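Local coordinates for erythrocyte membrane protein 1 (Plasmodium falciparum, PDB 2XU0) that probably binds host-cell surface receptors as part of a parasite adhesin, this chain being its N-terminal segment and first Duffy-binding-like domain, a rosetting domain, at residues P133-I138 / D207-N212; V223-I228 / E254-I259; E318-F323 / N434-G439. The protein carries 10 engineered substitutions. All coordinates share one frame; numbering follows the deposited sequence.

The three contacts are spread through a Duffy-binding-like domain whose regular structure is mostly helix, with little strand. Interactions 1 and 2 both fall in the Duffy-binding region, with centres about 21 Å and nearest atoms about 10 Å apart. Interaction 3 belongs to the C-terminal subdomain, its centre about 20 Å from that of interaction 1, yet the two are joined by a salt bridge in which Arg134 NH2 lies 2.8 Å from Glu318 OE1. Interactions 2 and 3 are the most distant pair, about 34 Å between centres. Interaction 1 approaches the magnesium site: the side chain of Phe209 is about 10 Å from the ion and about 4 Å from that of Ile118, a residue of that site.

Interaction 1 of 3, residues P133-I138 / D207-N212; sequences PRRRHI and DMFLPN
Asp207 OD2 is gripped by two nitrogens from opposite faces of its carboxylate plane: Arg135 NH2 at 2.9 Å and the backbone N of Phe209, also at 2.9 Å. The second bond closes an Asx turn, which shapes the loop between helices 186-204 and 216-231 of the Duffy-binding domain. Asp207 OD1 completes a side-on salt bridge by accepting from Arg135 NE at 2.8 Å. Both arginine bonds are nearly straight, 162° at NE and 170° at NH2, and both acceptors lie close to the guanidinium plane. They are nevertheless met from above the carboxylate, because the two flat groups are turned 47° against each other. Arg135 leaves the short helix 133-136 with CG anti to its N and then bends at chi2, which brings NE and NH2 round to the acid. Gln311 NE2 gives OD1 a further hydrogen bond, and Trp315 touches both Arg135 and Asp207, so this buried charge pair also borders helix 311-338. Phe209 CB lies 3.4 Å above one face of the guanidinium, toward its rim, so the same loop supplies both the counter-ion and an apolar cover. Farther along, the Phe209 ring lies beside the end of the helix: CE2 is 3.8 Å from Arg136 O, and CZ touches Arg136 CG at 4.1 Å. Arg136 NH1, for its part, is hydrogen-bonded to Glu110 O.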
loop_
_atom_site.group_PDB
_atom_site.type_symbol
_atom_site.label_atom_id
_atom_site.label_comp_id
_atom_site.label_asym_id
_atom_site.label_seq_id
_atom_site.Cartn_x
_atom_site.Cartn_y
_atom_site.Cartn_z
ATOM N N PRO A 133 -6.399 -3.618 -2.046
ATOM C CA PRO A 133 -7.056 -3.718 -3.379
ATOM C C PRO A 133 -6.132 -3.407 -4.562
ATOM O O PRO A 133 -6.253 -4.064 -5.595
ATOM C CB PRO A 133 -8.267 -2.763 -3.268
ATOM C CG PRO A 133 -8.029 -1.966 -2.083
ATOM C CD PRO A 133 -7.134 -2.705 -1.147
ATOM N N ARG A 134 -5.088 -2.522 -4.362
ATOM C CA ARG A 134 -4.104 -2.252 -5.410
ATOM C C ARG A 134 -3.381 -3.562 -5.768
ATOM O O ARG A 134 -3.142 -3.817 -6.933
ATOM C CB ARG A 134 -3.122 -1.126 -4.991
ATOM C CG ARG A 134 -2.112 -0.676 -6.081
ATOM C CD ARG A 134 -0.798 -0.113 -5.516
ATOM N NE ARG A 134 -0.415 -0.800 -4.275
ATOM C CZ ARG A 134 0.209 -1.967 -4.216
ATOM N NH1 ARG A 134 0.635 -2.558 -5.325
ATOM N NH2 ARG A 134 0.424 -2.551 -3.049
ATOM N N ARG A 135 -3.074 -4.421 -4.770
ATOM C CA ARG A 135 -2.399 -5.689 -5.035
ATOM C C ARG A 135 -3.342 -6.694 -5.650
ATOM O O ARG A 135 -2.942 -7.384 -6.575
ATOM C CB ARG A 135 -1.721 -6.289 -3.745
ATOM C CG ARG A 135 -1.239 -7.756 -3.874
ATOM C CD ARG A 135 -0.020 -7.891 -4.789
ATOM N NE ARG A 135 0.309 -9.291 -5.103
ATOM C CZ ARG A 135 -0.199 -9.999 -6.113
ATOM N NH1 ARG A 135 -1.107 -9.464 -6.920
ATOM N NH2 ARG A 135 0.204 -11.240 -6.330
ATOM N N ARG A 136 -4.515 -6.885 -5.046
ATOM C CA ARG A 136 -5.515 -7.876 -5.483
ATOM C C ARG A 136 -5.745 -7.877 -7.011
ATOM O O ARG A 136 -5.769 -8.937 -7.643
ATOM C CB ARG A 136 -6.853 -7.612 -4.775
ATOM C CG ARG A 136 -6.874 -7.963 -3.295
ATOM C CD ARG A 136 -8.247 -7.705 -2.730
ATOM N NE ARG A 136 -9.124 -8.846 -3.012
ATOM C CZ ARG A 136 -10.328 -9.014 -2.478
ATOM N NH1 ARG A 136 -10.828 -8.104 -1.648
ATOM N NH2 ARG A 136 -11.046 -10.090 -2.772
ATOM N N HIS A 137 -5.848 -6.691 -7.601
ATOM C CA HIS A 137 -6.150 -6.560 -9.025
ATOM C C HIS A 137 -4.987 -6.132 -9.900
ATOM O O HIS A 137 -5.208 -5.679 -11.014
ATOM C CB HIS A 137 -7.380 -5.662 -9.205
ATOM C CG HIS A 137 -8.442 -5.905 -8.184
ATOM N ND1 HIS A 137 -9.112 -7.125 -8.106
ATOM C CD2 HIS A 137 -8.920 -5.082 -7.225
ATOM C CE1 HIS A 137 -9.974 -6.994 -7.110
ATOM N NE2 HIS A 137 -9.899 -5.780 -6.554
ATOM N N ILE A 138 -3.744 -6.340 -9.423
ATOM C CA ILE A 138 -2.511 -6.020 -10.148
ATOM C C ILE A 138 -2.515 -6.597 -11.584
ATOM O O ILE A 138 -3.013 -7.712 -11.807
ATOM C CB ILE A 138 -1.248 -6.429 -9.313
ATOM C CG1 ILE A 138 -0.204 -5.308 -9.303
ATOM C CG2 ILE A 138 -0.636 -7.796 -9.748
ATOM C CD1 ILE A 138 0.949 -5.476 -8.288
ATOM N N ASP A 207 6.153 -12.818 -2.858
ATOM C CA ASP A 207 4.799 -12.309 -2.757
ATOM C C ASP A 207 3.868 -13.292 -2.042
ATOM O O ASP A 207 3.951 -14.498 -2.291
ATOM C CB ASP A 207 4.287 -11.908 -4.152
ATOM C CG ASP A 207 2.845 -11.525 -4.149
ATOM O OD1 ASP A 207 2.538 -10.357 -3.776
ATOM O OD2 ASP A 207 2.005 -12.419 -4.343
ATOM N N MET A 208 3.021 -12.785 -1.141
ATOM C CA MET A 208 2.113 -13.592 -0.290
ATOM C C MET A 208 0.727 -13.826 -0.914
ATOM O O MET A 208 -0.052 -14.611 -0.380
ATOM C CB MET A 208 1.873 -12.870 1.049
ATOM C CG MET A 208 3.028 -12.882 2.015
ATOM S SD MET A 208 2.504 -11.978 3.508
ATOM C CE MET A 208 2.982 -10.376 3.118
ATOM N N PHE A 209 0.384 -13.109 -1.992
ATOM C CA PHE A 209 -0.961 -13.247 -2.553
ATOM C C PHE A 209 -1.117 -14.434 -3.485
ATOM O O PHE A 209 -0.289 -14.662 -4.362
ATOM C CB PHE A 209 -1.477 -11.928 -3.143
ATOM C CG PHE A 209 -2.949 -11.894 -3.514
ATOM C CD1 PHE A 209 -3.934 -11.921 -2.531
ATOM C CD2 PHE A 209 -3.345 -11.722 -4.840
ATOM C CE1 PHE A 209 -5.294 -11.848 -2.875
ATOM C CE2 PHE A 209 -4.698 -11.680 -5.182
ATOM C CZ PHE A 209 -5.662 -11.751 -4.199
ATOM N N LEU A 210 -2.155 -15.232 -3.249
ATOM C CA LEU A 210 -2.431 -16.397 -4.059
ATOM C C LEU A 210 -3.737 -16.109 -4.816
ATOM O O LEU A 210 -4.810 -16.269 -4.239
ATOM C CB LEU A 210 -2.548 -17.622 -3.154
ATOM C CG LEU A 210 -2.753 -18.941 -3.865
ATOM C CD1 LEU A 210 -1.603 -19.222 -4.812
ATOM C CD2 LEU A 210 -2.934 -20.062 -2.859
ATOM N N PRO A 211 -3.661 -15.591 -6.072
ATOM C CA PRO A 211 -4.899 -15.208 -6.803
ATOM C C PRO A 211 -5.956 -16.306 -6.883
ATOM O O PRO A 211 -7.141 -16.031 -6.726
ATOM C CB PRO A 211 -4.393 -14.792 -8.186
ATOM C CG PRO A 211 -2.965 -14.487 -8.004
ATOM C CD PRO A 211 -2.453 -15.334 -6.889
ATOM N N ASN A 212 -5.512 -17.553 -7.087
ATOM C CA ASN A 212 -6.353 -18.765 -7.157
ATOM C C ASN A 212 -5.461 -20.006 -6.991
ATOM O O ASN A 212 -4.232 -19.898 -7.083
ATOM C CB ASN A 212 -7.131 -18.814 -8.493
ATOM C CG ASN A 212 -6.269 -18.632 -9.705
ATOM O OD1 ASN A 212 -5.252 -19.303 -9.878
ATOM N ND2 ASN A 212 -6.637 -17.685 -10.556
#

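Interaction 2 of 3, residues V223-I228 / E254-I259; sequences VVFKKI and EDWWTI
Trp256 CB sits at the edge of the Phe225 ring, near its plane, and its closest neighbour there is CE1 at 3.6 Å. One bond further, Trp256 CG is nearly as near, 3.7 Å from Phe225 CE1, and the CZ corner is only slightly more distant. At CG the indole divides. CD1, next to NE1, is 4.2 Å from Phe225 CE1; CD2, at the ring fusion, is 4.0 Å from Phe225 CZ. Beyond these, CE3 is still 4.2 Å from Phe225 CZ, and the rest of the indole, out to its tip, is farther away. The shortest distances fall at CB and CG, so the phenyl edge bears on the root of the indole, with CZ 3.6 Å above its plane and offset toward the rim. The planes stand at 89° and the centroid of the five-membered ring is 5.3 Å from that of Phe225, which defines a T-shaped stack with phenylalanine as the edge and tryptophan as the face. Within the helical Duffy-binding domain, this joins helix 216-231 to helix 249-268. The Trp256 torsion sets the geometry: with CG anti to the backbone N (chi1 -168°), the indole stands broadside to Phe225. Its side chain also packs on Ala154, Leu157 and Leu158 of helix 154-175 and on Val203 of helix 186-204. Leu157 touches Phe225 as well. On the tryptophan helix, Glu254 O accepts from Thr258 N and from Thr258 OG1, the latter at 2.9 Å, from opposite faces of the carbonyl plane.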
loop_
_atom_site.group_PDB
_atom_site.type_symbol
_atom_site.label_atom_id
_atom_site.label_comp_id
_atom_site.label_asym_id
_atom_site.label_seq_id
_atom_site.Cartn_x
_atom_site.Cartn_y
_atom_site.Cartn_z
ATOM N N VAL A 223 9.607 -22.114 -14.065
ATOM C CA VAL A 223 9.976 -22.779 -15.324
ATOM C C VAL A 223 11.008 -21.892 -16.051
ATOM O O VAL A 223 12.089 -22.377 -16.408
ATOM C CB VAL A 223 8.729 -23.099 -16.207
ATOM C CG1 VAL A 223 9.129 -23.477 -17.641
ATOM C CG2 VAL A 223 7.867 -24.203 -15.578
ATOM N N VAL A 224 10.695 -20.585 -16.223
ATOM C CA VAL A 224 11.602 -19.615 -16.872
ATOM C C VAL A 224 12.944 -19.544 -16.140
ATOM O O VAL A 224 13.996 -19.581 -16.783
ATOM C CB VAL A 224 10.971 -18.212 -17.049
ATOM C CG1 VAL A 224 11.916 -17.274 -17.800
ATOM C CG2 VAL A 224 9.651 -18.304 -17.783
ATOM N N PHE A 225 12.908 -19.489 -14.799
ATOM C CA PHE A 225 14.124 -19.419 -13.987
ATOM C C PHE A 225 14.982 -20.690 -13.972
ATOM O O PHE A 225 16.191 -20.600 -13.744
ATOM C CB PHE A 225 13.836 -18.834 -12.601
ATOM C CG PHE A 225 13.847 -17.314 -12.549
ATOM C CD1 PHE A 225 15.051 -16.609 -12.559
ATOM C CD2 PHE A 225 12.666 -16.599 -12.398
ATOM C CE1 PHE A 225 15.068 -15.214 -12.475
ATOM C CE2 PHE A 225 12.683 -15.205 -12.262
ATOM C CZ PHE A 225 13.884 -14.520 -12.301
ATOM N N LYS A 226 14.374 -21.865 -14.269
ATOM C CA LYS A 226 15.075 -23.156 -14.394
ATOM C C LYS A 226 15.891 -23.139 -15.718
ATOM O O LYS A 226 17.077 -23.474 -15.724
ATOM C CB LYS A 226 14.058 -24.308 -14.369
ATOM C CG LYS A 226 14.697 -25.699 -14.279
ATOM C CD LYS A 226 13.649 -26.786 -14.104
ATOM C CE LYS A 226 14.244 -28.171 -14.085
ATOM N NZ LYS A 226 13.182 -29.215 -14.088
ATOM N N LYS A 227 15.257 -22.662 -16.809
ATOM C CA LYS A 227 15.861 -22.452 -18.124
ATOM C C LYS A 227 17.032 -21.483 -18.016
ATOM O O LYS A 227 18.123 -21.814 -18.479
ATOM C CB LYS A 227 14.815 -21.918 -19.120
ATOM C CG LYS A 227 13.754 -22.945 -19.466
ATOM C CD LYS A 227 12.627 -22.330 -20.232
ATOM C CE LYS A 227 11.698 -23.362 -20.814
ATOM N NZ LYS A 227 10.672 -22.723 -21.669
ATOM N N ILE A 228 16.833 -20.314 -17.353
ATOM C CA ILE A 228 17.886 -19.300 -17.147
ATOM C C ILE A 228 19.080 -19.938 -16.448
ATOM O O ILE A 228 20.192 -19.786 -16.937
ATOM C CB ILE A 228 17.375 -17.989 -16.437
ATOM C CG1 ILE A 228 16.342 -17.258 -17.310
ATOM C CG2 ILE A 228 18.541 -17.040 -16.101
ATOM C CD1 ILE A 228 15.446 -16.221 -16.573
ATOM N N GLU A 254 16.450 -13.214 -6.799
ATOM C CA GLU A 254 16.810 -12.015 -6.029
ATOM C C GLU A 254 17.763 -11.137 -6.826
ATOM O O GLU A 254 17.613 -9.911 -6.823
ATOM C CB GLU A 254 17.590 -12.416 -4.760
ATOM C CG GLU A 254 16.725 -12.782 -3.583
ATOM C CD GLU A 254 17.469 -13.390 -2.406
ATOM O OE1 GLU A 254 16.776 -13.896 -1.492
ATOM O OE2 GLU A 254 18.726 -13.371 -2.394
ATOM N N ASP A 255 18.832 -11.768 -7.389
ATOM C CA ASP A 255 19.866 -11.076 -8.160
ATOM C C ASP A 255 19.310 -10.643 -9.484
ATOM O O ASP A 255 19.577 -9.529 -9.905
ATOM C CB ASP A 255 21.099 -11.971 -8.341
ATOM C CG ASP A 255 21.871 -12.128 -7.050
ATOM O OD1 ASP A 255 21.436 -11.544 -6.017
ATOM O OD2 ASP A 255 22.937 -12.766 -7.077
ATOM N N TRP A 256 18.464 -11.472 -10.107
ATOM C CA TRP A 256 17.829 -11.051 -11.339
ATOM C C TRP A 256 17.058 -9.757 -11.081
ATOM O O TRP A 256 17.195 -8.817 -11.853
ATOM C CB TRP A 256 16.903 -12.141 -11.902
ATOM C CG TRP A 256 16.458 -11.837 -13.307
ATOM C CD1 TRP A 256 17.114 -12.158 -14.457
ATOM C CD2 TRP A 256 15.330 -11.038 -13.695
ATOM N NE1 TRP A 256 16.431 -11.664 -15.547
ATOM C CE2 TRP A 256 15.336 -10.964 -15.108
ATOM C CE3 TRP A 256 14.304 -10.381 -12.986
ATOM C CZ2 TRP A 256 14.356 -10.267 -15.828
ATOM C CZ3 TRP A 256 13.320 -9.710 -13.702
ATOM C CH2 TRP A 256 13.364 -9.638 -15.106
ATOM N N TRP A 257 16.269 -9.695 -9.980
ATOM C CA TRP A 257 15.496 -8.500 -9.663
ATOM C C TRP A 257 16.412 -7.300 -9.493
ATOM O O TRP A 257 16.232 -6.276 -10.146
ATOM C CB TRP A 257 14.615 -8.693 -8.411
ATOM C CG TRP A 257 13.866 -7.432 -8.059
ATOM C CD1 TRP A 257 14.220 -6.511 -7.115
ATOM C CD2 TRP A 257 12.818 -6.827 -8.833
ATOM N NE1 TRP A 257 13.363 -5.431 -7.160
ATOM C CE2 TRP A 257 12.537 -5.566 -8.249
ATOM C CE3 TRP A 257 12.065 -7.244 -9.950
ATOM C CZ2 TRP A 257 11.488 -4.760 -8.689
ATOM C CZ3 TRP A 257 11.025 -6.440 -10.392
ATOM C CH2 TRP A 257 10.756 -5.204 -9.777
ATOM N N THR A 258 17.384 -7.435 -8.597
ATOM C CA THR A 258 18.361 -6.406 -8.284
ATOM C C THR A 258 19.042 -5.863 -9.526
ATOM O O THR A 258 19.198 -4.648 -9.639
ATOM C CB THR A 258 19.339 -6.946 -7.249
ATOM O OG1 THR A 258 18.575 -7.294 -6.091
ATOM C CG2 THR A 258 20.408 -5.926 -6.863
ATOM N N ILE A 259 19.405 -6.759 -10.461
ATOM C CA ILE A 259 20.093 -6.401 -11.689
ATOM C C ILE A 259 19.204 -5.647 -12.669
ATOM O O ILE A 259 19.656 -4.672 -13.273
ATOM C CB ILE A 259 20.817 -7.634 -12.303
ATOM C CG1 ILE A 259 22.087 -7.984 -11.480
ATOM C CG2 ILE A 259 21.187 -7.404 -13.784
ATOM C CD1 ILE A 259 22.442 -9.514 -11.480
#

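Interaction 3 of 3, residues E318-F323 / N434-G439; sequences EWSEEF and NLLNNG
Ser320 OG touches Leu436 CD2 at 3.3 Å, a close polar-to-methyl approach in a buried seam of the C-terminal subdomain of the Duffy-binding-like domain. The seam joins the long helix 311-338 to the C-terminal end of helix 429-437. Ser320 holds its hydroxyl between the backbone N and the carbonyl carbon (chi1 68°), where OG is hydrogen-bonded to Glu317 O one turn earlier while still facing the leucine. Leu436 has CG anti to its carbonyl carbon and CD1 running on anti to CA, which leaves the other methyl, CD2, turned toward Ser320 OG. The other face of the contact is polar. Glu321 starts out beside its backbone N and bends at chi2 (-67°), so that the carboxylate folds round toward Gly439 instead of reaching straight outward. There OE2 comes within 3.2 Å of Gly439 CA; Gly439, with no side chain, lets the carboxylate oxygen lie directly against its CA. OE1 accepts from His441 N, and Cys442 N makes a weak bond to OE2; since both amides belong to helix 440-443, its N-terminal end would probably favour the charged carboxylate. Cys442 is also disulfide-bonded to Cys324, a covalent tie from the same short helix to helix 311-338. Between the polar groups sits a water, 2.8 Å from Ser320 OG, to which it donates. The same water lies 2.8 Å from Glu321 OE2 and 2.6 Å from Leu436 O.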
loop_
_atom_site.group_PDB
_atom_site.type_symbol
_atom_site.label_atom_id
_atom_site.label_comp_id
_atom_site.label_asym_id
_atom_site.label_seq_id
_atom_site.Cartn_x
_atom_site.Cartn_y
_atom_site.Cartn_z
ATOM N N GLU A 318 0.244 0.791 3.694
ATOM C CA GLU A 318 -0.760 1.208 2.697
ATOM C C GLU A 318 -2.173 1.066 3.272
ATOM O O GLU A 318 -3.050 1.893 2.992
ATOM C CB GLU A 318 -0.623 0.360 1.447
ATOM C CG GLU A 318 -1.531 0.771 0.298
ATOM C CD GLU A 318 -1.267 -0.027 -0.952
ATOM O OE1 GLU A 318 -0.369 -0.901 -0.919
ATOM O OE2 GLU A 318 -1.910 0.259 -1.989
ATOM N N TRP A 319 -2.386 0.043 4.128
ATOM C CA TRP A 319 -3.693 -0.157 4.754
ATOM C C TRP A 319 -4.047 1.082 5.553
ATOM O O TRP A 319 -5.157 1.601 5.432
ATOM C CB TRP A 319 -3.712 -1.415 5.646
ATOM C CG TRP A 319 -5.024 -1.616 6.354
ATOM C CD1 TRP A 319 -6.088 -2.348 5.909
ATOM C CD2 TRP A 319 -5.452 -0.982 7.571
ATOM N NE1 TRP A 319 -7.141 -2.234 6.785
ATOM C CE2 TRP A 319 -6.782 -1.402 7.815
ATOM C CE3 TRP A 319 -4.819 -0.159 8.519
ATOM C CZ2 TRP A 319 -7.490 -1.015 8.956
ATOM C CZ3 TRP A 319 -5.544 0.284 9.614
ATOM C CH2 TRP A 319 -6.872 -0.132 9.815
ATOM N N SER A 320 -3.120 1.528 6.397
ATOM C CA SER A 320 -3.334 2.675 7.284
ATOM C C SER A 320 -3.530 4.008 6.551
ATOM O O SER A 320 -4.404 4.789 6.937
ATOM C CB SER A 320 -2.242 2.752 8.353
ATOM O OG SER A 320 -0.988 3.067 7.786
ATOM N N GLU A 321 -2.743 4.246 5.498
ATOM C CA GLU A 321 -2.836 5.459 4.673
ATOM C C GLU A 321 -4.166 5.535 3.926
ATOM O O GLU A 321 -4.822 6.589 3.926
ATOM C CB GLU A 321 -1.649 5.555 3.693
ATOM C CG GLU A 321 -0.364 6.043 4.367
ATOM C CD GLU A 321 -0.478 7.485 4.820
ATOM O OE1 GLU A 321 -0.430 8.390 3.956
ATOM O OE2 GLU A 321 -0.745 7.700 6.021
ATOM N N GLU A 322 -4.570 4.418 3.337
ATOM C CA GLU A 322 -5.833 4.282 2.600
ATOM C C GLU A 322 -7.014 4.323 3.520
ATOM O O GLU A 322 -8.045 4.848 3.120
ATOM C CB GLU A 322 -5.847 3.008 1.734
ATOM C CG GLU A 322 -4.929 3.137 0.533
ATOM C CD GLU A 322 -5.410 4.145 -0.497
ATOM O OE1 GLU A 322 -6.308 3.783 -1.294
ATOM O OE2 GLU A 322 -4.949 5.312 -0.460
ATOM N N PHE A 323 -6.873 3.802 4.771
ATOM C CA PHE A 323 -7.925 3.855 5.793
ATOM C C PHE A 323 -8.170 5.333 6.137
ATOM O O PHE A 323 -9.317 5.785 6.129
ATOM C CB PHE A 323 -7.523 3.055 7.092
ATOM C CG PHE A 323 -8.322 3.435 8.329
ATOM C CD1 PHE A 323 -9.680 3.117 8.430
ATOM C CD2 PHE A 323 -7.755 4.214 9.333
ATOM C CE1 PHE A 323 -10.435 3.540 9.532
ATOM C CE2 PHE A 323 -8.512 4.621 10.445
ATOM C CZ PHE A 323 -9.846 4.293 10.526
ATOM N N ASN A 434 2.913 4.369 16.122
ATOM C CA ASN A 434 3.220 5.807 16.083
ATOM C C ASN A 434 3.656 6.188 14.678
ATOM O O ASN A 434 3.310 7.264 14.225
ATOM C CB ASN A 434 4.372 6.180 17.054
ATOM C CG ASN A 434 4.115 6.020 18.532
ATOM O OD1 ASN A 434 5.051 5.858 19.324
ATOM N ND2 ASN A 434 2.863 6.115 18.957
ATOM N N LEU A 435 4.395 5.311 13.980
ATOM C CA LEU A 435 4.823 5.562 12.591
ATOM C C LEU A 435 3.592 5.637 11.663
ATOM O O LEU A 435 3.557 6.477 10.755
ATOM C CB LEU A 435 5.777 4.455 12.102
ATOM C CG LEU A 435 7.086 4.231 12.880
ATOM C CD1 LEU A 435 7.986 3.209 12.161
ATOM C CD2 LEU A 435 7.817 5.550 13.203
ATOM N N LEU A 436 2.583 4.772 11.911
ATOM C CA LEU A 436 1.351 4.764 11.125
ATOM C C LEU A 436 0.585 6.060 11.352
ATOM O O LEU A 436 0.098 6.644 10.381
ATOM C CB LEU A 436 0.478 3.516 11.394
ATOM C CG LEU A 436 1.110 2.150 11.083
ATOM C CD1 LEU A 436 0.144 1.056 11.412
ATOM C CD2 LEU A 436 1.601 2.043 9.611
ATOM N N ASN A 437 0.533 6.535 12.607
ATOM C CA ASN A 437 -0.061 7.840 12.988
ATOM C C ASN A 437 0.585 8.981 12.213
ATOM O O ASN A 437 -0.071 9.970 11.899
ATOM C CB ASN A 437 0.159 8.127 14.503
ATOM C CG ASN A 437 -0.673 7.256 15.413
ATOM O OD1 ASN A 437 -1.507 6.471 14.944
ATOM N ND2 ASN A 437 -0.427 7.321 16.731
ATOM N N ASN A 438 1.874 8.833 11.913
ATOM C CA ASN A 438 2.684 9.867 11.266
ATOM C C ASN A 438 2.600 9.911 9.769
ATOM O O ASN A 438 3.286 10.732 9.182
ATOM C CB ASN A 438 4.144 9.702 11.672
ATOM C CG ASN A 438 4.418 9.988 13.109
ATOM O OD1 ASN A 438 3.737 10.793 13.733
ATOM N ND2 ASN A 438 5.448 9.348 13.645
ATOM N N GLY A 439 1.823 9.022 9.154
ATOM C CA GLY A 439 1.714 8.966 7.699
ATOM C C GLY A 439 1.159 10.224 7.070
ATOM O O GLY A 439 0.476 10.996 7.742
HETATM O O HOH W 1 -0.215 5.798 7.940
#